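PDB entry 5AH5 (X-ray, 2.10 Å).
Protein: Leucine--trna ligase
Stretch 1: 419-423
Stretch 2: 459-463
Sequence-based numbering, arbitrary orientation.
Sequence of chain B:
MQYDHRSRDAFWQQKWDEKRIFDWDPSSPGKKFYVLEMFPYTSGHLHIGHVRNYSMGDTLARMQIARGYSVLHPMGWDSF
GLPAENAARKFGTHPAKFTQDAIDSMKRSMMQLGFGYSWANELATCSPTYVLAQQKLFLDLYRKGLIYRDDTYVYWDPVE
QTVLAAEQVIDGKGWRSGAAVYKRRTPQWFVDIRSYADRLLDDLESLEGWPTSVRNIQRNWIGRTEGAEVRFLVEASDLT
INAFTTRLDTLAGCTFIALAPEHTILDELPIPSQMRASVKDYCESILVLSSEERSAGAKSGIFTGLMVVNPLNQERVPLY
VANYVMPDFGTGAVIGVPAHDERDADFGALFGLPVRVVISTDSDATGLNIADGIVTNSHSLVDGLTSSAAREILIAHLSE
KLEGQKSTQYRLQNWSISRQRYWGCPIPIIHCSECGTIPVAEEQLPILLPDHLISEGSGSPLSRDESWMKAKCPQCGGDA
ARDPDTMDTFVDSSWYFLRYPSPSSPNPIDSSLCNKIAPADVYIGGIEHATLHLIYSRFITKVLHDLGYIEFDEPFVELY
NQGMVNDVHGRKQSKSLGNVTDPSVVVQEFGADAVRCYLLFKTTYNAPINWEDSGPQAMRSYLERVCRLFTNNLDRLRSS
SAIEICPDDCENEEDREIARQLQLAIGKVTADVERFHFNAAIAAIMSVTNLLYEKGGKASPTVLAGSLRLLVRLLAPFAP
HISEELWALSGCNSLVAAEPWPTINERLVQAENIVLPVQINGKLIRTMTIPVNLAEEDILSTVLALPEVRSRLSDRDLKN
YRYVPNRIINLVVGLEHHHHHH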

# COMPACT_ATOMS: atom_id res chain seq x y z
N ARG B 419 -5.05 -7.75 22.17
CA ARG B 419 -3.65 -7.99 22.43
C ARG B 419 -3.40 -7.88 23.94
O ARG B 419 -3.88 -6.94 24.56
N GLN B 420 -2.59 -8.77 24.50
CA GLN B 420 -2.28 -8.76 25.96
C GLN B 420 -1.09 -7.91 26.14
O GLN B 420 -0.02 -8.33 26.62
N ARG B 421 -1.28 -6.65 25.82
CA ARG B 421 -0.18 -5.68 25.79
C ARG B 421 -0.65 -4.35 26.36
O ARG B 421 -1.78 -4.03 26.23
N TYR B 422 0.28 -3.62 26.96
CA TYR B 422 0.07 -2.29 27.48
C TYR B 422 -0.13 -1.21 26.36
O TYR B 422 -1.09 -0.41 26.42
N TRP B 423 0.75 -1.21 25.35
CA TRP B 423 0.91 -0.03 24.52
C TRP B 423 0.04 -0.18 23.29
O TRP B 423 0.50 -0.60 22.20
N GLY B 459 -1.14 -12.59 33.80
CA GLY B 459 -2.05 -12.05 32.80
C GLY B 459 -1.47 -10.95 31.94
O GLY B 459 -0.24 -10.79 31.79
N SER B 460 -2.37 -10.15 31.39
CA SER B 460 -1.96 -9.02 30.54
C SER B 460 -1.37 -7.90 31.40
O SER B 460 -1.72 -7.80 32.54
N PRO B 461 -0.57 -7.00 30.80
CA PRO B 461 0.00 -5.93 31.61
C PRO B 461 -1.06 -5.03 32.29
O PRO B 461 -0.83 -4.60 33.44
N LEU B 462 -2.19 -4.78 31.63
CA LEU B 462 -3.18 -3.87 32.26
C LEU B 462 -3.88 -4.55 33.41
O LEU B 462 -4.23 -3.89 34.36
N SER B 463 -4.11 -5.86 33.29
CA SER B 463 -4.72 -6.65 34.32
C SER B 463 -4.01 -6.60 35.69
O SER B 463 -4.61 -6.92 36.66

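Two segments distant in sequence can pack without a single direct hydrogen bond, and stretches 419-423 and 459-463 of this leucine--tRNA ligase illustrate how. Gly 459, at a positive phi that favours glycine, leaves the contact to its successors; a CB here would clash with Ser 463 OG. Ser 460 points toward the other stretch, its CB 3.8 Å from CB of Gln 420 (chi1 m, chi2 p), whose end leads away and whose amide is hydrogen-bonded elsewhere in the structure. With chi1 in p, Ser 460 OG accepts a hydrogen bond from Ser 463 N (3.1 Å), while Ser 463 OG, also p, donates to Ser 460 O (2.7 Å); this reciprocal pair ties the turn together. Pro 461 follows, also directed toward stretch 1. Its CD lies 3.1 Å from Gln 420 O, a close approach, with no N-H or O-H donor on the proline ring, and its CB meets CB of Tyr 422 at 4.0 Å. Leu 462 (m, t) starts sideways, but its end comes nearer, bringing CD2 to 4.1 Å from CD1 of the t-rotamer Tyr 422, oblique to the ring. Polar continuity comes from one water, which accepts from Leu 462 N (3.1 Å to the water O) and donates weakly to Arg 421 O (2.8 Å), while the CA-to-CB bond of Arg 421 points away from stretch 2.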

# COMPACT_ATOMS: atom_id res chain seq x y z
CB ARG B 419 -2.82 -6.95 21.65
CG ARG B 419 -3.11 -7.03 20.15
CD ARG B 419 -2.53 -8.30 19.57
NE ARG B 419 -2.78 -8.35 18.13
CZ ARG B 419 -3.79 -8.96 17.58
NH1 ARG B 419 -4.66 -9.67 18.31
NH2 ARG B 419 -3.94 -8.90 16.25
CB GLN B 420 -2.10 -10.17 26.57
CG GLN B 420 -3.35 -11.09 26.42
CD GLN B 420 -3.71 -11.40 24.93
OE1 GLN B 420 -2.84 -11.80 24.20
NE2 GLN B 420 -4.96 -11.19 24.49
CB ARG B 421 0.19 -5.49 24.32
CG ARG B 421 1.02 -6.64 23.83
CD ARG B 421 2.39 -6.13 24.10
NE ARG B 421 3.29 -7.13 23.83
CZ ARG B 421 4.52 -6.95 23.37
NH1 ARG B 421 5.09 -5.75 23.19
NH2 ARG B 421 5.18 -8.03 23.14
CB TYR B 422 1.28 -1.88 28.31
CG TYR B 422 1.28 -0.45 28.81
CD1 TYR B 422 0.46 -0.03 29.88
CD2 TYR B 422 2.13 0.48 28.28
CE1 TYR B 422 0.49 1.30 30.33
CE2 TYR B 422 2.12 1.79 28.68
CZ TYR B 422 1.30 2.19 29.75
OH TYR B 422 1.34 3.51 30.16
CB TRP B 423 2.38 0.24 24.23
CG TRP B 423 2.59 1.52 23.52
CD1 TRP B 423 3.04 1.67 22.21
CD2 TRP B 423 2.34 2.85 24.02
NE1 TRP B 423 3.10 2.99 21.91
CE2 TRP B 423 2.65 3.74 22.98
CE3 TRP B 423 1.84 3.38 25.25
CZ2 TRP B 423 2.54 5.14 23.12
CZ3 TRP B 423 1.72 4.77 25.39
CH2 TRP B 423 2.04 5.64 24.32
CB SER B 460 -3.16 -8.45 29.81
OG SER B 460 -3.82 -7.51 30.66
CB PRO B 461 0.84 -5.14 30.62
CG PRO B 461 1.22 -6.12 29.55
CD PRO B 461 0.12 -7.14 29.50
CB LEU B 462 -4.22 -3.35 31.29
CG LEU B 462 -3.69 -2.33 30.28
CD1 LEU B 462 -4.68 -2.17 29.13
CD2 LEU B 462 -3.40 -1.03 30.98
CB SER B 463 -4.84 -8.14 33.90
OG SER B 463 -3.61 -8.77 34.17
O HOH W 1 -2.72 -5.17 28.57